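Local coordinates for 4-oxalocrotonate decarboxylase NahK (Pseudomonas putida, PDB 5D2K), which catalyses the metal-assisted decarboxylation of (3E)-2-oxohex-3-enedioate to 2-oxopent-4-enoate, a step in the breakdown of naphthalene, at residues L68-T73 with L214-M219; V50-R55 with R227-P232; G89-Y94 with T171-G176. The protein carries 1 engineered substitution. All blocks are in the same frame, centred on the assembly; numbering follows the deposited sequence. Where two conformers were deposited one is given.

Contact 1. Residues L68-T73 with L214-M219; sequences LKMGLT and LSSVAM. With OOG (2-oxoadipic acid), chain D.
Met70 meets Ser216 and Met219 where strand 65-71 packs against helix 213-225. The approach is closest at its base: CB and CG of Met70 both lie 3.3 Å from Ser216 OG, so the hydroxyl oxygen rests against two methylene carbons. Beyond them the thioether folds back, bent at chi2 (-73°) and again at chi3, and this brings CE of Met70 to 3.9 Å from SD of Met219. The two methionine chains cross at about a right angle, methyl against sulfur. Thr73 adds its methyl, with CG2 3.8 Å from Ser216 OG. The polar partner of that OG is the carbonyl of Thr239, which takes a hydrogen bond from the buried hydroxyl while carbon groups surround it on the strand side. Cutting Met70 back to an alanine is likely to open a gap beside Met219 and take the CG contact from Ser216 OG. Leu220 and Leu223, further along the same helix, also touch Met70.

The other side of the strand belongs to the ligand. The CB of Lys69 is directed away from the helix, and its NZ donates to O5 of 2-oxoadipic acid at 2.7 Å while also forming a salt bridge with Glu147, a magnesium ligand. Leu72 N reaches O3 of the ligand over 3.0 Å, with a nearly straight N-H...O angle of 167°. Between them Gly71 CA lies 3.6 Å from the ligand's C5; a CB there would collide with C4. The strand and the turn that follows it thus turn Met70 to the helix and offer Lys69 NZ and Leu72 N to the oxo and carboxylate oxygens, which is consistent with a pocket built for an anionic 2-oxo acid.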
loop_
_atom_site.group_PDB
_atom_site.type_symbol
_atom_site.label_atom_id
_atom_site.label_comp_id
_atom_site.label_asym_id
_atom_site.label_seq_id
_atom_site.Cartn_x
_atom_site.Cartn_y
_atom_site.Cartn_z
ATOM N N LEU A 68 5.919 2.582 4.213
ATOM C CA LEU A 68 5.626 1.226 3.774
ATOM C C LEU A 68 4.112 1.041 3.714
ATOM O O LEU A 68 3.381 1.770 4.391
ATOM C CB LEU A 68 6.234 0.190 4.733
ATOM C CG LEU A 68 7.744 0.221 4.914
ATOM C CD1 LEU A 68 8.143 -0.672 6.089
ATOM C CD2 LEU A 68 8.460 -0.186 3.628
ATOM N N LYS A 69 3.638 0.086 2.912
ATOM C CA LYS A 69 2.213 -0.252 2.907
ATOM C C LYS A 69 2.005 -1.751 3.068
ATOM O O LYS A 69 2.829 -2.560 2.657
ATOM C CB LYS A 69 1.486 0.256 1.639
ATOM C CG LYS A 69 2.160 0.011 0.281
ATOM C CD LYS A 69 1.755 -1.299 -0.398
ATOM C CE LYS A 69 0.255 -1.408 -0.660
ATOM N NZ LYS A 69 -0.277 -0.930 -1.995
ATOM N N MET A 70 0.914 -2.099 3.733
ATOM C CA MET A 70 0.434 -3.475 3.781
ATOM C C MET A 70 -0.734 -3.616 2.832
ATOM O O MET A 70 -1.589 -2.716 2.750
ATOM C CB MET A 70 0.027 -3.857 5.200
ATOM C CG MET A 70 1.220 -4.126 6.106
ATOM S SD MET A 70 2.034 -5.684 5.740
ATOM C CE MET A 70 0.769 -6.836 6.239
ATOM N N GLY A 71 -0.771 -4.731 2.113
ATOM C CA GLY A 71 -1.849 -4.987 1.179
ATOM C C GLY A 71 -2.508 -6.331 1.399
ATOM O O GLY A 71 -1.894 -7.251 1.960
ATOM N N LEU A 72 -3.756 -6.432 0.942
ATOM C CA LEU A 72 -4.543 -7.654 1.049
ATOM C C LEU A 72 -4.660 -8.076 2.509
ATOM O O LEU A 72 -4.325 -9.197 2.888
ATOM C CB LEU A 72 -3.932 -8.764 0.199
ATOM C CG LEU A 72 -3.641 -8.287 -1.232
ATOM C CD1 LEU A 72 -3.081 -9.408 -2.073
ATOM C CD2 LEU A 72 -4.888 -7.669 -1.890
ATOM N N THR A 73 -5.149 -7.153 3.320
ATOM C CA THR A 73 -5.278 -7.372 4.752
ATOM C C THR A 73 -6.740 -7.446 5.172
ATOM O O THR A 73 -7.052 -7.791 6.302
ATOM C CB THR A 73 -4.585 -6.252 5.566
ATOM O OG1 THR A 73 -5.125 -4.974 5.199
ATOM C CG2 THR A 73 -3.088 -6.254 5.308
ATOM N N LEU A 214 -3.725 -2.244 13.887
ATOM C CA LEU A 214 -2.417 -2.425 14.517
ATOM C C LEU A 214 -1.900 -3.865 14.331
ATOM O O LEU A 214 -0.691 -4.106 14.395
ATOM C CB LEU A 214 -2.482 -2.045 15.998
ATOM C CG LEU A 214 -2.741 -0.564 16.279
ATOM C CD1 LEU A 214 -2.608 -0.262 17.764
ATOM C CD2 LEU A 214 -1.799 0.329 15.453
ATOM N N SER A 215 -2.798 -4.818 14.063
ATOM C CA SER A 215 -2.352 -6.186 13.763
ATOM C C SER A 215 -1.631 -6.235 12.424
ATOM O O SER A 215 -0.766 -7.077 12.199
ATOM C CB SER A 215 -3.530 -7.168 13.759
ATOM O OG SER A 215 -4.056 -7.325 15.077
ATOM N N SER A 216 -2.006 -5.330 11.526
ATOM C CA SER A 216 -1.318 -5.209 10.255
ATOM C C SER A 216 0.127 -4.742 10.447
ATOM O O SER A 216 1.044 -5.214 9.759
ATOM C CB SER A 216 -2.087 -4.240 9.355
ATOM O OG SER A 216 -1.491 -4.187 8.070
ATOM N N VAL A 217 0.321 -3.806 11.377
ATOM C CA VAL A 217 1.647 -3.313 11.727
ATOM C C VAL A 217 2.499 -4.461 12.300
ATOM O O VAL A 217 3.667 -4.617 11.939
ATOM C CB VAL A 217 1.579 -2.141 12.741
ATOM C CG1 VAL A 217 2.988 -1.689 13.150
ATOM C CG2 VAL A 217 0.801 -0.966 12.157
ATOM N N ALA A 218 1.917 -5.260 13.192
ATOM C CA ALA A 218 2.641 -6.406 13.752
ATOM C C ALA A 218 3.020 -7.374 12.638
ATOM O O ALA A 218 4.153 -7.861 12.578
ATOM C CB ALA A 218 1.790 -7.118 14.826
ATOM N N MET A 219 2.080 -7.627 11.732
ATOM C CA MET A 219 2.347 -8.540 10.632
ATOM C C MET A 219 3.468 -8.015 9.736
ATOM O O MET A 219 4.321 -8.782 9.295
ATOM C CB MET A 219 1.088 -8.786 9.809
ATOM C CG MET A 219 1.307 -9.797 8.713
ATOM S SD MET A 219 -0.194 -10.223 7.838
ATOM C CE MET A 219 -1.078 -11.072 9.146
HETATM C C2 OOG D . -2.568 -4.824 -4.397
HETATM C C3 OOG D . -2.540 -3.675 -3.403
HETATM C C4 OOG D . -3.232 -4.062 -2.113
HETATM C C6 OOG D . -4.456 -2.935 -0.105
HETATM O O4 OOG D . -4.612 -1.939 0.640
HETATM O O3 OOG D . -5.158 -3.967 0.046
HETATM C C5 OOG D . -3.423 -2.870 -1.202
HETATM C C1 OOG D . -3.729 -4.653 -5.356
HETATM O O1 OOG D . -3.526 -4.488 -6.594
HETATM O O2 OOG D . -4.906 -4.685 -4.909
HETATM O O5 OOG D . -2.776 -1.850 -1.311
#

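Contact 2. Residues V50-R55 with R227-P232. With EDO (1,2-ethanediol), chain E.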
loop_
_atom_site.group_PDB
_atom_site.type_symbol
_atom_site.label_atom_id
_atom_site.label_comp_id
_atom_site.label_asym_id
_atom_site.label_seq_id
_atom_site.Cartn_x
_atom_site.Cartn_y
_atom_site.Cartn_z
ATOM N N VAL A 50 13.042 -8.791 -6.179
ATOM C CA VAL A 50 12.779 -7.851 -7.254
ATOM C C VAL A 50 12.237 -6.528 -6.694
ATOM O O VAL A 50 12.702 -5.460 -7.086
ATOM C CB VAL A 50 11.806 -8.448 -8.291
ATOM C CG1 VAL A 50 11.350 -7.394 -9.300
ATOM C CG2 VAL A 50 12.461 -9.625 -9.011
ATOM N N GLN A 51 11.277 -6.602 -5.774
ATOM C CA GLN A 51 10.718 -5.393 -5.176
ATOM C C GLN A 51 11.780 -4.537 -4.486
ATOM O O GLN A 51 11.817 -3.309 -4.666
ATOM C CB GLN A 51 9.622 -5.737 -4.161
ATOM C CG GLN A 51 8.911 -4.476 -3.644
ATOM C CD GLN A 51 8.017 -4.744 -2.454
ATOM O OE1 GLN A 51 8.306 -4.307 -1.336
ATOM N NE2 GLN A 51 6.908 -5.441 -2.687
ATOM N N TRP A 52 12.644 -5.173 -3.692
ATOM C CA TRP A 52 13.663 -4.415 -2.984
ATOM C C TRP A 52 14.723 -3.867 -3.947
ATOM O O TRP A 52 15.356 -2.850 -3.666
ATOM C CB TRP A 52 14.318 -5.262 -1.881
ATOM C CG TRP A 52 13.481 -5.402 -0.630
ATOM C CD1 TRP A 52 12.488 -6.304 -0.415
ATOM C CD2 TRP A 52 13.586 -4.620 0.576
ATOM N NE1 TRP A 52 11.962 -6.142 0.850
ATOM C CE2 TRP A 52 12.616 -5.110 1.475
ATOM C CE3 TRP A 52 14.399 -3.550 0.975
ATOM C CZ2 TRP A 52 12.437 -4.574 2.757
ATOM C CZ3 TRP A 52 14.225 -3.017 2.253
ATOM C CH2 TRP A 52 13.246 -3.530 3.123
ATOM N N GLU A 53 14.903 -4.518 -5.096
ATOM C CA GLU A 53 15.801 -3.969 -6.103
ATOM C C GLU A 53 15.176 -2.738 -6.758
ATOM O O GLU A 53 15.880 -1.780 -7.056
ATOM C CB GLU A 53 16.169 -5.026 -7.151
ATOM C CG GLU A 53 16.955 -4.510 -8.356
ATOM C CD GLU A 53 18.281 -3.831 -8.053
ATOM O OE1 GLU A 53 18.826 -3.951 -6.927
ATOM O OE2 GLU A 53 18.794 -3.169 -8.990
ATOM N N ILE A 54 13.861 -2.742 -6.963
ATOM C CA ILE A 54 13.197 -1.541 -7.467
ATOM C C ILE A 54 13.360 -0.411 -6.452
ATOM O O ILE A 54 13.666 0.728 -6.823
ATOM C CB ILE A 54 11.704 -1.795 -7.761
ATOM C CG1 ILE A 54 11.557 -2.813 -8.906
ATOM C CG2 ILE A 54 11.011 -0.503 -8.138
ATOM C CD1 ILE A 54 10.105 -3.171 -9.226
ATOM N N ARG A 55 13.169 -0.725 -5.169
ATOM C CA ARG A 55 13.435 0.265 -4.122
ATOM C C ARG A 55 14.854 0.840 -4.229
ATOM O O ARG A 55 15.037 2.060 -4.130
ATOM C CB ARG A 55 13.216 -0.338 -2.722
ATOM C CG ARG A 55 13.414 0.679 -1.603
ATOM C CD ARG A 55 13.228 0.077 -0.215
ATOM N NE ARG A 55 13.689 1.021 0.806
ATOM C CZ ARG A 55 13.200 1.082 2.042
ATOM N NH1 ARG A 55 12.241 0.252 2.419
ATOM N NH2 ARG A 55 13.676 1.979 2.897
ATOM N N ARG A 227 13.484 -11.268 6.096
ATOM C CA ARG A 227 14.634 -10.799 5.339
ATOM C C ARG A 227 15.661 -10.066 6.204
ATOM O O ARG A 227 16.540 -9.393 5.684
ATOM C CB ARG A 227 14.172 -9.879 4.196
ATOM C CG ARG A 227 13.222 -10.566 3.221
ATOM C CD ARG A 227 12.731 -9.598 2.129
ATOM N NE ARG A 227 13.812 -9.102 1.285
ATOM C CZ ARG A 227 14.225 -9.715 0.177
ATOM N NH1 ARG A 227 13.654 -10.850 -0.208
ATOM N NH2 ARG A 227 15.210 -9.191 -0.541
ATOM N N GLY A 228 15.545 -10.191 7.524
ATOM C CA GLY A 228 16.446 -9.506 8.430
ATOM C C GLY A 228 16.208 -8.005 8.537
ATOM O O GLY A 228 17.068 -7.262 8.999
ATOM N N GLU A 229 15.037 -7.559 8.088
ATOM C CA GLU A 229 14.689 -6.138 8.116
ATOM C C GLU A 229 13.731 -5.844 9.262
ATOM O O GLU A 229 13.170 -6.774 9.848
ATOM C CB GLU A 229 14.046 -5.717 6.793
ATOM C CG GLU A 229 14.903 -5.988 5.562
ATOM C CD GLU A 229 16.075 -5.031 5.424
ATOM O OE1 GLU A 229 16.074 -3.968 6.073
ATOM O OE2 GLU A 229 16.998 -5.347 4.647
ATOM N N HIS A 230 13.536 -4.562 9.572
ATOM C CA HIS A 230 12.576 -4.183 10.608
ATOM C C HIS A 230 11.933 -2.836 10.285
ATOM O O HIS A 230 12.197 -2.248 9.230
ATOM C CB HIS A 230 13.245 -4.138 11.988
ATOM C CG HIS A 230 14.200 -2.999 12.164
ATOM N ND1 HIS A 230 15.497 -3.041 11.692
ATOM C CD2 HIS A 230 14.052 -1.791 12.756
ATOM C CE1 HIS A 230 16.104 -1.907 11.993
ATOM N NE2 HIS A 230 15.251 -1.129 12.637
ATOM N N ILE A 231 11.070 -2.361 11.178
ATOM C CA ILE A 231 10.455 -1.054 11.003
ATOM C C ILE A 231 11.170 -0.020 11.853
ATOM O O ILE A 231 11.029 -0.024 13.071
ATOM C CB ILE A 231 8.965 -1.067 11.402
ATOM C CG1 ILE A 231 8.235 -2.265 10.787
ATOM C CG2 ILE A 231 8.295 0.246 10.996
ATOM C CD1 ILE A 231 6.788 -2.398 11.291
ATOM N N PRO A 232 11.954 0.867 11.230
ATOM C CA PRO A 232 12.619 1.898 12.039
ATOM C C PRO A 232 11.634 2.871 12.694
ATOM O O PRO A 232 10.513 3.060 12.209
ATOM C CB PRO A 232 13.508 2.626 11.015
ATOM C CG PRO A 232 13.667 1.650 9.881
ATOM C CD PRO A 232 12.356 0.926 9.812
HETATM C C1 EDO E . 11.226 2.548 5.660
HETATM O O1 EDO E . 12.496 3.077 5.264
HETATM C C2 EDO E . 11.430 1.145 6.209
HETATM O O2 EDO E . 11.723 0.233 5.144
#
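A cation-pi stack joins helix 44-60 to the loop that follows helix 213-225: the guanidinium of Arg227 lies flat on the indole of Trp52. The evidence is in the planes, tilted by only 12° with centres 4.4 Å apart. The overlap falls on the pyrrole part of the indole, where Arg227 NE sits over one face at 3.5 Å from Trp52 NE1 and CD1 of the same ring approaches the guanidinium from its flat side. A bend at chi3 (63°) swings the end of the arginine across the ring, and the two side chains slide past each other in opposite directions. Both polar ends have further partners: Arg227 NH2 forms a salt bridge with Asp49, and Trp52 NE1 is hydrogen-bonded to Tyr88 OH.

The backbone beneath the arginine is a Schellman motif. Gly228, with positive phi, is its C-prime residue, and the bonds from Glu229 N to Leu224 O and from Gly228 N to Ala225 O end the helix; Arg227 and Glu229, on either side of the glycine, both reach Trp52. Glu229 meets the six-membered part of the indole, obliquely, with its CG 3.8 Å from Trp52 CH2.

One turn on from Gln51, Arg55 extends from CG to NE and grips a 1,2-ethanediol, probably from the crystallisation liquor, in a two-pronged fashion. Its NH1 donates to O2 at 2.8 Å and its NH2 to O1 at 2.9 Å. Pro232 meets the same molecule from the loop, its CD lying 3.7 Å from C2 of the diol, while Arg55 NE turns to a salt bridge with Glu59.

Contact 3. Residues G89-Y94 with T171-G176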
loop_
_atom_site.group_PDB
_atom_site.type_symbol
_atom_site.label_atom_id
_atom_site.label_comp_id
_atom_site.label_asym_id
_atom_site.label_seq_id
_atom_site.Cartn_x
_atom_site.Cartn_y
_atom_site.Cartn_z
ATOM N N GLY A 89 4.681 -3.448 0.447
ATOM C CA GLY A 89 5.476 -2.745 -0.548
ATOM C C GLY A 89 5.959 -1.441 0.059
ATOM O O GLY A 89 5.661 -1.143 1.220
ATOM N N PHE A 90 6.718 -0.663 -0.708
ATOM C CA PHE A 90 7.260 0.597 -0.201
ATOM C C PHE A 90 6.619 1.811 -0.869
ATOM O O PHE A 90 6.018 1.697 -1.945
ATOM C CB PHE A 90 8.786 0.644 -0.403
ATOM C CG PHE A 90 9.197 0.730 -1.852
ATOM C CD1 PHE A 90 9.281 1.961 -2.494
ATOM C CD2 PHE A 90 9.466 -0.420 -2.578
ATOM C CE1 PHE A 90 9.635 2.041 -3.838
ATOM C CE2 PHE A 90 9.822 -0.352 -3.907
ATOM C CZ PHE A 90 9.905 0.883 -4.545
ATOM N N LEU A 91 6.767 2.970 -0.231
ATOM C CA LEU A 91 6.226 4.232 -0.745
ATOM C C LEU A 91 7.351 5.229 -1.032
ATOM O O LEU A 91 8.126 5.588 -0.130
ATOM C CB LEU A 91 5.232 4.830 0.261
ATOM C CG LEU A 91 4.088 3.904 0.674
ATOM C CD1 LEU A 91 3.307 4.537 1.822
ATOM C CD2 LEU A 91 3.157 3.639 -0.501
ATOM N N ALA A 92 7.463 5.660 -2.285
ATOM C CA ALA A 92 8.439 6.684 -2.654
ATOM C C ALA A 92 7.873 8.088 -2.462
ATOM O O ALA A 92 6.643 8.293 -2.516
ATOM C CB ALA A 92 8.890 6.490 -4.095
ATOM N N ASP A 93 8.754 9.067 -2.265
ATOM C CA ASP A 93 8.271 10.405 -1.940
ATOM C C ASP A 93 7.345 11.004 -3.012
ATOM O O ASP A 93 6.340 11.626 -2.662
ATOM C CB ASP A 93 9.439 11.367 -1.612
ATOM C CG ASP A 93 10.581 11.365 -2.629
ATOM O OD1 ASP A 93 10.457 10.892 -3.781
ATOM O OD2 ASP A 93 11.638 11.917 -2.239
ATOM N N TYR A 94 7.632 10.791 -4.296
ATOM C CA TYR A 94 6.799 11.405 -5.339
ATOM C C TYR A 94 5.421 10.737 -5.449
ATOM O O TYR A 94 4.561 11.215 -6.199
ATOM C CB TYR A 94 7.510 11.388 -6.703
ATOM C CG TYR A 94 7.723 10.002 -7.276
ATOM C CD1 TYR A 94 6.767 9.413 -8.088
ATOM C CD2 TYR A 94 8.886 9.298 -7.015
ATOM C CE1 TYR A 94 6.961 8.137 -8.615
ATOM C CE2 TYR A 94 9.089 8.024 -7.531
ATOM C CZ TYR A 94 8.116 7.455 -8.334
ATOM O OH TYR A 94 8.306 6.193 -8.869
ATOM N N THR A 171 1.336 3.429 -6.189
ATOM C CA THR A 171 1.651 4.521 -7.109
ATOM C C THR A 171 1.389 5.932 -6.542
ATOM O O THR A 171 2.190 6.834 -6.796
ATOM C CB THR A 171 0.896 4.327 -8.473
ATOM O OG1 THR A 171 1.639 4.950 -9.529
ATOM C CG2 THR A 171 -0.541 4.872 -8.452
ATOM N N ARG A 172 0.305 6.129 -5.777
ATOM C CA ARG A 172 0.071 7.413 -5.102
ATOM C C ARG A 172 -0.577 7.186 -3.754
ATOM O O ARG A 172 -1.208 6.154 -3.539
ATOM C CB ARG A 172 -0.847 8.349 -5.905
ATOM C CG ARG A 172 -0.397 8.679 -7.340
ATOM C CD ARG A 172 0.741 9.696 -7.384
ATOM N NE ARG A 172 1.066 10.036 -8.777
ATOM C CZ ARG A 172 1.967 9.402 -9.518
ATOM N NH1 ARG A 172 2.669 8.389 -9.017
ATOM N NH2 ARG A 172 2.167 9.781 -10.778
ATOM N N PHE A 173 -0.430 8.157 -2.857
ATOM C CA PHE A 173 -1.219 8.146 -1.630
ATOM C C PHE A 173 -1.518 9.579 -1.218
ATOM O O PHE A 173 -0.717 10.487 -1.441
ATOM C CB PHE A 173 -0.511 7.365 -0.506
ATOM C CG PHE A 173 0.749 8.010 0.012
ATOM C CD1 PHE A 173 1.983 7.765 -0.590
ATOM C CD2 PHE A 173 0.707 8.848 1.120
ATOM C CE1 PHE A 173 3.142 8.361 -0.099
ATOM C CE2 PHE A 173 1.858 9.443 1.614
ATOM C CZ PHE A 173 3.079 9.205 1.011
ATOM N N ILE A 174 -2.699 9.761 -0.633
ATOM C CA ILE A 174 -3.208 11.082 -0.254
ATOM C C ILE A 174 -3.497 11.118 1.246
ATOM O O ILE A 174 -4.369 10.392 1.720
ATOM C CB ILE A 174 -4.518 11.429 -1.015
ATOM C CG1 ILE A 174 -4.403 11.104 -2.509
ATOM C CG2 ILE A 174 -4.905 12.893 -0.783
ATOM C CD1 ILE A 174 -5.722 10.671 -3.170
ATOM N N THR A 175 -2.783 11.950 1.998
ATOM C CA THR A 175 -3.052 12.074 3.431
ATOM C C THR A 175 -3.967 13.265 3.674
ATOM O O THR A 175 -3.969 14.234 2.900
ATOM C CB THR A 175 -1.768 12.249 4.268
ATOM O OG1 THR A 175 -1.087 13.446 3.871
ATOM C CG2 THR A 175 -0.841 11.042 4.110
ATOM N N GLY A 176 -4.764 13.203 4.732
ATOM C CA GLY A 176 -5.634 14.320 5.029
ATOM C C GLY A 176 -6.383 14.146 6.331
ATOM O O GLY A 176 -6.002 13.325 7.164
#
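Phe173, reaching from strand 170-175 toward Leu91 on strand 87-92, carries the apolar half of this contact. Both strands belong to the curled mixed sheet of the fumarylacetoacetate hydrolase-like fold without being paired neighbours: strand 65-71 pairs with 87-92, and strand 139-149 with 170-175. From the CB of Phe173, directed at the other strand, CG is set between the backbone N and the carbonyl carbon (chi1 68°), and the ring extends toward the end of strand 87-92. At the rim CE1 does the touching: it lies 4.1 Å from Leu91 CB. The leucine's CD1 stands over one face, 4.2 Å above the ring plane and displaced toward the rim. The carbonyl of Ala92 comes in at the ring's edge instead, its O 4.3 Å from Phe173 CE1. Phe236 and Val66 also meet this ring.

The CB of Arg172 is directed away from the other segment, but a bend at chi2 brings its end back, where NH1 donates to Thr171 O over 2.8 Å. The bond is moderately straight at 153°, its donor 45° out of the carbonyl plane. With the guanidinium held this way, Tyr94 O faces it from above, and Tyr94 CE1 is 4.3 Å from Arg172 NH1, an oblique approach. The phenol end of Tyr94 turns elsewhere, to hydrogen bonds with Glu26 and Lys58.

No hydrogen bond crosses between the segments; they meet by apolar packing and by backbone carbonyls lying near a ring edge and a guanidinium face, a charge bonded to Thr171 O and probably eased by Tyr94 O.

Overall arrangement
Strand 65-71 ties the three contacts together. It pairs antiparallel with strand 87-92, so contacts 1 and 3 share a sheet: Lys69 N lies 2.9 Å from Gly89 O, a probable hydrogen bond. Contact 2 flanks both. Its helix lays Arg55 NH1 4.0 Å from Leu68 CD2 and Arg55 CB 3.6 Å from Phe90 CE2, and its loop sends Ile231 CD1 to 3.9 Å from Val217 O. Centres are about 15 to 16 Å apart in each pairing. Segment 68-73 of contact 1 binds the 2-oxoadipic acid directly; contact 3 backs Lys69 through Leu91, whose side chain is about 8 Å from the magnesium ion, while Trp52 of contact 2 stays about 11 Å from the Lys69 side chain.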